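Local coordinates for trehalose-6-phosphate phosphatase-related protein (Thermoplasma acidophilum, PDB 1U02) that removes the phosphate from trehalose 6-phosphate to release free trehalose, using magnesium as cofactor, in the last step of trehalose synthesis, at residues 61-66 / 163-168; 207-212 / 216-221. All coordinates share one frame; numbering follows the deposited sequence.

Contact 1: 61-66 / 163-168; sequences NMICYH and SAIRSV
I63, on the strand at 61-64, meets A164, I165 and V168 of helix 161-169, and the contacts between side chains are all apolar. The two branches of the isoleucine divide the work. Its CG2 methyl lies against A164, with I63 CG2 to A164 CB measuring 3.6 Å. The longer arm goes the other way along the helix. CG1 sits anti to the carbonyl carbon (chi1 -67°), and the extended second torsion (chi2 173°) carries CD1 across to V168, where I63 CD1 to V168 CG2 is 4.1 Å. Here the isoleucine and valine chains run past one another on opposing courses. I165 supplies a looser flank, its CG1 lying 4.4 Å from I63 CD1.

The backbone of the helix takes part as well, since I63 CD1 rests 4.0 Å from the carbonyl oxygen A164 O. That oxygen is already engaged, accepting V168 N at 3.2 Å within the helix. A164 and V168, one turn apart, thus present a single ridge to one strand residue, and the small methyl of A164 lets the backbones close to 7.3 Å between I63 CA and A164 CA.

Within the sheet, the backbone of I63 hydrogen-bonds to I43 and T45, along the neighbouring strand 40-44 and just past its end. Its neighbours M62, a selenomethionine, and C64 alternate to the other face, where M62 packs on helix 49-55 and C64 on P49. Strand and helix directions differ by 145°. Helices on both faces of a sheet strand give the three-layer alpha/beta/alpha sandwich, the Rossmann-like architecture of the HAD core to which this phosphatase belongs, here with the I165 side chain about 8 Å from that of D7, the probable nucleophile.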
loop_
_atom_site.group_PDB
_atom_site.type_symbol
_atom_site.label_atom_id
_atom_site.label_comp_id
_atom_site.label_asym_id
_atom_site.label_seq_id
_atom_site.Cartn_x
_atom_site.Cartn_y
_atom_site.Cartn_z
ATOM N N ASN A 61 5.403 5.545 11.509
ATOM C CA ASN A 61 4.905 4.184 11.632
ATOM C C ASN A 61 4.302 3.740 10.309
ATOM O O ASN A 61 3.964 4.564 9.458
ATOM C CB ASN A 61 3.853 4.092 12.740
ATOM C CG ASN A 61 4.450 4.274 14.125
ATOM O OD1 ASN A 61 5.541 3.782 14.408
ATOM N ND2 ASN A 61 3.732 4.972 14.994
HETATM N N MSE A 62 4.163 2.434 10.130
HETATM C CA MSE A 62 3.595 1.945 8.894
HETATM C C MSE A 62 2.876 0.616 9.028
HETATM O O MSE A 62 3.247 -0.241 9.832
HETATM C CB MSE A 62 4.688 1.849 7.820
HETATM C CG MSE A 62 5.891 1.014 8.220
HETATM SE SE MSE A 62 7.369 1.104 6.944
HETATM C CE MSE A 62 8.145 2.785 7.471
ATOM N N ILE A 63 1.815 0.485 8.244
ATOM C CA ILE A 63 1.025 -0.729 8.178
ATOM C C ILE A 63 1.302 -1.184 6.747
ATOM O O ILE A 63 0.869 -0.534 5.796
ATOM C CB ILE A 63 -0.488 -0.437 8.368
ATOM C CG1 ILE A 63 -0.743 0.063 9.794
ATOM C CG2 ILE A 63 -1.306 -1.699 8.115
ATOM C CD1 ILE A 63 -2.170 0.536 10.040
ATOM N N CYS A 64 2.049 -2.277 6.596
ATOM C CA CYS A 64 2.412 -2.783 5.270
ATOM C C CYS A 64 1.688 -4.060 4.866
ATOM O O CYS A 64 1.029 -4.694 5.690
ATOM C CB CYS A 64 3.924 -3.011 5.213
ATOM S SG CYS A 64 4.878 -1.502 5.546
ATOM N N TYR A 65 1.819 -4.429 3.592
ATOM C CA TYR A 65 1.171 -5.630 3.057
ATOM C C TYR A 65 -0.327 -5.610 3.370
ATOM O O TYR A 65 -0.921 -6.649 3.679
ATOM C CB TYR A 65 1.783 -6.898 3.667
ATOM C CG TYR A 65 3.252 -7.131 3.386
ATOM C CD1 TYR A 65 3.708 -7.370 2.090
ATOM C CD2 TYR A 65 4.179 -7.175 4.426
ATOM C CE1 TYR A 65 5.049 -7.651 1.834
ATOM C CE2 TYR A 65 5.527 -7.457 4.184
ATOM C CZ TYR A 65 5.952 -7.697 2.887
ATOM O OH TYR A 65 7.266 -8.017 2.651
ATOM N N HIS A 66 -0.932 -4.429 3.300
ATOM C CA HIS A 66 -2.359 -4.282 3.577
ATOM C C HIS A 66 -2.720 -4.749 4.989
ATOM O O HIS A 66 -3.878 -5.074 5.267
ATOM C CB HIS A 66 -3.184 -5.060 2.542
ATOM C CG HIS A 66 -3.169 -4.448 1.173
ATOM N ND1 HIS A 66 -3.950 -3.366 0.834
ATOM C CD2 HIS A 66 -2.446 -4.753 0.069
ATOM C CE1 HIS A 66 -3.710 -3.029 -0.423
ATOM N NE2 HIS A 66 -2.800 -3.855 -0.909
ATOM N N SER A 163 -9.373 -3.101 8.412
ATOM C CA SER A 163 -9.266 -3.767 9.707
ATOM C C SER A 163 -8.006 -3.346 10.455
ATOM O O SER A 163 -8.040 -3.096 11.664
ATOM C CB SER A 163 -9.267 -5.288 9.525
ATOM O OG SER A 163 -10.445 -5.709 8.856
ATOM N N ALA A 164 -6.892 -3.276 9.731
ATOM C CA ALA A 164 -5.617 -2.888 10.323
ATOM C C ALA A 164 -5.704 -1.468 10.873
ATOM O O ALA A 164 -5.262 -1.193 11.988
ATOM C CB ALA A 164 -4.504 -2.981 9.281
ATOM N N ILE A 165 -6.267 -0.561 10.083
ATOM C CA ILE A 165 -6.407 0.818 10.527
ATOM C C ILE A 165 -7.332 0.860 11.742
ATOM O O ILE A 165 -7.006 1.456 12.768
ATOM C CB ILE A 165 -6.971 1.710 9.400
ATOM C CG1 ILE A 165 -5.940 1.817 8.273
ATOM C CG2 ILE A 165 -7.312 3.098 9.948
ATOM C CD1 ILE A 165 -6.441 2.548 7.040
ATOM N N ARG A 166 -8.482 0.208 11.620
ATOM C CA ARG A 166 -9.460 0.158 12.705
ATOM C C ARG A 166 -8.798 -0.311 14.002
ATOM O O ARG A 166 -8.995 0.272 15.070
ATOM C CB ARG A 166 -10.582 -0.811 12.333
ATOM C CG ARG A 166 -11.750 -0.848 13.302
ATOM C CD ARG A 166 -12.859 0.109 12.880
ATOM N NE ARG A 166 -12.936 1.293 13.729
ATOM C CZ ARG A 166 -13.908 2.202 13.658
ATOM N NH1 ARG A 166 -14.889 2.065 12.776
ATOM N NH2 ARG A 166 -13.903 3.243 14.478
ATOM N N SER A 167 -8.002 -1.370 13.890
ATOM C CA SER A 167 -7.308 -1.952 15.031
ATOM C C SER A 167 -6.395 -0.954 15.742
ATOM O O SER A 167 -6.257 -0.988 16.963
ATOM C CB SER A 167 -6.498 -3.166 14.570
ATOM O OG SER A 167 -5.745 -3.708 15.634
ATOM N N VAL A 168 -5.775 -0.063 14.977
ATOM C CA VAL A 168 -4.883 0.935 15.555
ATOM C C VAL A 168 -5.611 2.123 16.190
ATOM O O VAL A 168 -5.336 2.488 17.333
ATOM C CB VAL A 168 -3.912 1.488 14.494
ATOM C CG1 VAL A 168 -3.154 2.680 15.056
ATOM C CG2 VAL A 168 -2.943 0.400 14.062
#

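Contact 2: 207-212 / 216-221; sequences FHVADY and RKILKF
The ring of Y212 and the guanidinium of R216 meet nearly at right angles, their planes 75° apart. Over one face of the guanidinium stands the ring's edge, with Y212 CE1 4.0 Å from R216 CZ above the centre of the group. At the edge of the ring, near its plane, lies R216 NE, 3.7 Å from Y212 CD1. The tyrosine therefore offers its rim, and the arginine offers its face.

These residues form the first turn of helix 212-229, in a strand-to-helix connection: the edge strand at 207-209 leads through A210 to D211, the N-cap, whose OD1 accepts the backbone N of E214. The turn itself is closed by R216 N donating to Y212 O over 2.8 Å, at an N-H...O angle of 155°. Y212 CG occupies the position between backbone N and carbonyl carbon (chi1 76°), so that ring and extended arginine chain run out from the helix together.

The guanidinium is held from beyond the pair as well. NE donates to L12 O, in the loop after strand 3-7, and NH1 makes a salt bridge to D25, so its rotation is probably well fixed. Y212 in turn touches P14, a ligand of the bound sodium ion, and its side chain lies about 4 Å from that ion.

Farther along, the helix leans back on the strand that leads into it. I218 approaches the F207 ring obliquely from the opposite direction, I218 CD1 standing 3.8 Å from F207 CE2. The same isoleucine also reaches inward to the buried V209, so that its CG1 is shared by two partners: I218 CG1 lies 4.0 Å from F207 CE2 and 4.0 Å from V209 CG1.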
loop_
_atom_site.group_PDB
_atom_site.type_symbol
_atom_site.label_atom_id
_atom_site.label_comp_id
_atom_site.label_asym_id
_atom_site.label_seq_id
_atom_site.Cartn_x
_atom_site.Cartn_y
_atom_site.Cartn_z
ATOM N N PHE A 207 -14.193 13.747 1.959
ATOM C CA PHE A 207 -13.504 14.780 1.192
ATOM C C PHE A 207 -12.888 14.132 -0.044
ATOM O O PHE A 207 -12.499 12.961 -0.012
ATOM C CB PHE A 207 -12.408 15.420 2.043
ATOM C CG PHE A 207 -11.895 16.725 1.501
ATOM C CD1 PHE A 207 -12.734 17.838 1.415
ATOM C CD2 PHE A 207 -10.567 16.852 1.107
ATOM C CE1 PHE A 207 -12.250 19.064 0.948
ATOM C CE2 PHE A 207 -10.070 18.073 0.637
ATOM C CZ PHE A 207 -10.913 19.181 0.557
ATOM N N HIS A 208 -12.790 14.889 -1.129
ATOM C CA HIS A 208 -12.237 14.335 -2.357
ATOM C C HIS A 208 -11.248 15.276 -3.029
ATOM O O HIS A 208 -11.529 16.461 -3.188
ATOM C CB HIS A 208 -13.380 14.011 -3.326
ATOM C CG HIS A 208 -12.933 13.374 -4.604
ATOM N ND1 HIS A 208 -12.139 14.027 -5.526
ATOM C CD2 HIS A 208 -13.157 12.139 -5.110
ATOM C CE1 HIS A 208 -11.894 13.218 -6.541
ATOM N NE2 HIS A 208 -12.500 12.066 -6.314
ATOM N N VAL A 209 -10.086 14.744 -3.414
ATOM C CA VAL A 209 -9.060 15.530 -4.106
ATOM C C VAL A 209 -8.735 14.888 -5.462
ATOM O O VAL A 209 -8.955 13.690 -5.663
ATOM C CB VAL A 209 -7.767 15.672 -3.257
ATOM C CG1 VAL A 209 -8.052 16.536 -2.042
ATOM C CG2 VAL A 209 -7.241 14.302 -2.833
ATOM N N ALA A 210 -8.216 15.690 -6.389
ATOM C CA ALA A 210 -7.913 15.224 -7.743
ATOM C C ALA A 210 -6.746 14.257 -7.922
ATOM O O ALA A 210 -6.873 13.254 -8.624
ATOM C CB ALA A 210 -7.718 16.425 -8.660
ATOM N N ASP A 211 -5.608 14.563 -7.307
ATOM C CA ASP A 211 -4.424 13.712 -7.433
ATOM C C ASP A 211 -3.501 13.836 -6.230
ATOM O O ASP A 211 -3.849 14.479 -5.240
ATOM C CB ASP A 211 -3.650 14.066 -8.705
ATOM C CG ASP A 211 -3.373 15.553 -8.828
ATOM O OD1 ASP A 211 -3.351 16.252 -7.794
ATOM O OD2 ASP A 211 -3.166 16.026 -9.966
ATOM N N TYR A 212 -2.323 13.226 -6.324
ATOM C CA TYR A 212 -1.360 13.258 -5.230
ATOM C C TYR A 212 -0.862 14.680 -4.992
ATOM O O TYR A 212 -0.509 15.038 -3.872
ATOM C CB TYR A 212 -0.181 12.321 -5.528
ATOM C CG TYR A 212 0.799 12.859 -6.531
ATOM C CD1 TYR A 212 1.950 13.525 -6.114
ATOM C CD2 TYR A 212 0.571 12.728 -7.900
ATOM C CE1 TYR A 212 2.852 14.047 -7.033
ATOM C CE2 TYR A 212 1.467 13.251 -8.827
ATOM C CZ TYR A 212 2.603 13.905 -8.386
ATOM O OH TYR A 212 3.503 14.420 -9.291
ATOM N N ARG A 216 -1.061 16.386 -1.440
ATOM C CA ARG A 216 0.087 16.953 -0.744
ATOM C C ARG A 216 -0.227 18.365 -0.258
ATOM O O ARG A 216 0.211 18.779 0.816
ATOM C CB ARG A 216 1.301 17.003 -1.666
ATOM C CG ARG A 216 1.892 15.646 -1.990
ATOM C CD ARG A 216 3.218 15.794 -2.710
ATOM N NE ARG A 216 3.799 14.505 -3.064
ATOM C CZ ARG A 216 4.980 14.364 -3.657
ATOM N NH1 ARG A 216 5.696 15.437 -3.957
ATOM N NH2 ARG A 216 5.447 13.155 -3.950
ATOM N N LYS A 217 -0.992 19.096 -1.062
ATOM C CA LYS A 217 -1.358 20.467 -0.736
ATOM C C LYS A 217 -2.228 20.508 0.512
ATOM O O LYS A 217 -2.092 21.405 1.340
ATOM C CB LYS A 217 -2.098 21.100 -1.915
ATOM C CG LYS A 217 -2.195 22.608 -1.843
ATOM C CD LYS A 217 -2.823 23.181 -3.106
ATOM C CE LYS A 217 -2.771 24.699 -3.101
ATOM N NZ LYS A 217 -3.333 25.280 -4.348
ATOM N N ILE A 218 -3.124 19.535 0.644
ATOM C CA ILE A 218 -3.997 19.465 1.808
ATOM C C ILE A 218 -3.160 19.185 3.058
ATOM O O ILE A 218 -3.379 19.792 4.113
ATOM C CB ILE A 218 -5.066 18.362 1.636
ATOM C CG1 ILE A 218 -6.150 18.841 0.667
ATOM C CG2 ILE A 218 -5.678 17.998 2.982
ATOM C CD1 ILE A 218 -6.920 20.056 1.158
ATOM N N LEU A 219 -2.197 18.275 2.931
ATOM C CA LEU A 219 -1.323 17.934 4.051
ATOM C C LEU A 219 -0.474 19.152 4.411
ATOM O O LEU A 219 -0.221 19.428 5.586
ATOM C CB LEU A 219 -0.415 16.751 3.681
ATOM C CG LEU A 219 -1.099 15.418 3.357
ATOM C CD1 LEU A 219 -0.042 14.364 3.039
ATOM C CD2 LEU A 219 -1.942 14.973 4.541
ATOM N N LYS A 220 -0.034 19.871 3.385
ATOM C CA LYS A 220 0.762 21.079 3.562
ATOM C C LYS A 220 -0.047 22.077 4.396
ATOM O O LYS A 220 0.469 22.695 5.321
ATOM C CB LYS A 220 1.079 21.684 2.192
ATOM C CG LYS A 220 1.773 23.043 2.220
ATOM C CD LYS A 220 1.647 23.737 0.864
ATOM C CE LYS A 220 2.519 24.980 0.771
ATOM N NZ LYS A 220 3.970 24.642 0.746
ATOM N N PHE A 221 -1.327 22.213 4.062
ATOM C CA PHE A 221 -2.214 23.128 4.766
ATOM C C PHE A 221 -2.440 22.724 6.223
ATOM O O PHE A 221 -2.390 23.567 7.124
ATOM C CB PHE A 221 -3.561 23.208 4.048
ATOM C CG PHE A 221 -4.457 24.289 4.568
ATOM C CD1 PHE A 221 -4.134 25.631 4.368
ATOM C CD2 PHE A 221 -5.617 23.970 5.272
ATOM C CE1 PHE A 221 -4.957 26.647 4.863
ATOM C CE2 PHE A 221 -6.446 24.977 5.772
ATOM C CZ PHE A 221 -6.114 26.316 5.567
#

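Followed from the N terminus, the chain first lays down strand 3-7 and then reaches 61-66, where contact 1 opens. Ninety-six residues later, after the separate four-stranded antiparallel sheet has been built, helix 161-169 returns and closes that long loop. Contact 2 opens only afterwards and spans just three residues, so the two stand in series, neither nested nor crossing. Both involve the same large mixed sheet: contact 1 packs a helix against an inner strand, whereas contact 2 folds the C-terminal helix back against edge strand 207-209. Their centres lie 21 Å apart and their nearest atoms about 12 Å, without touching.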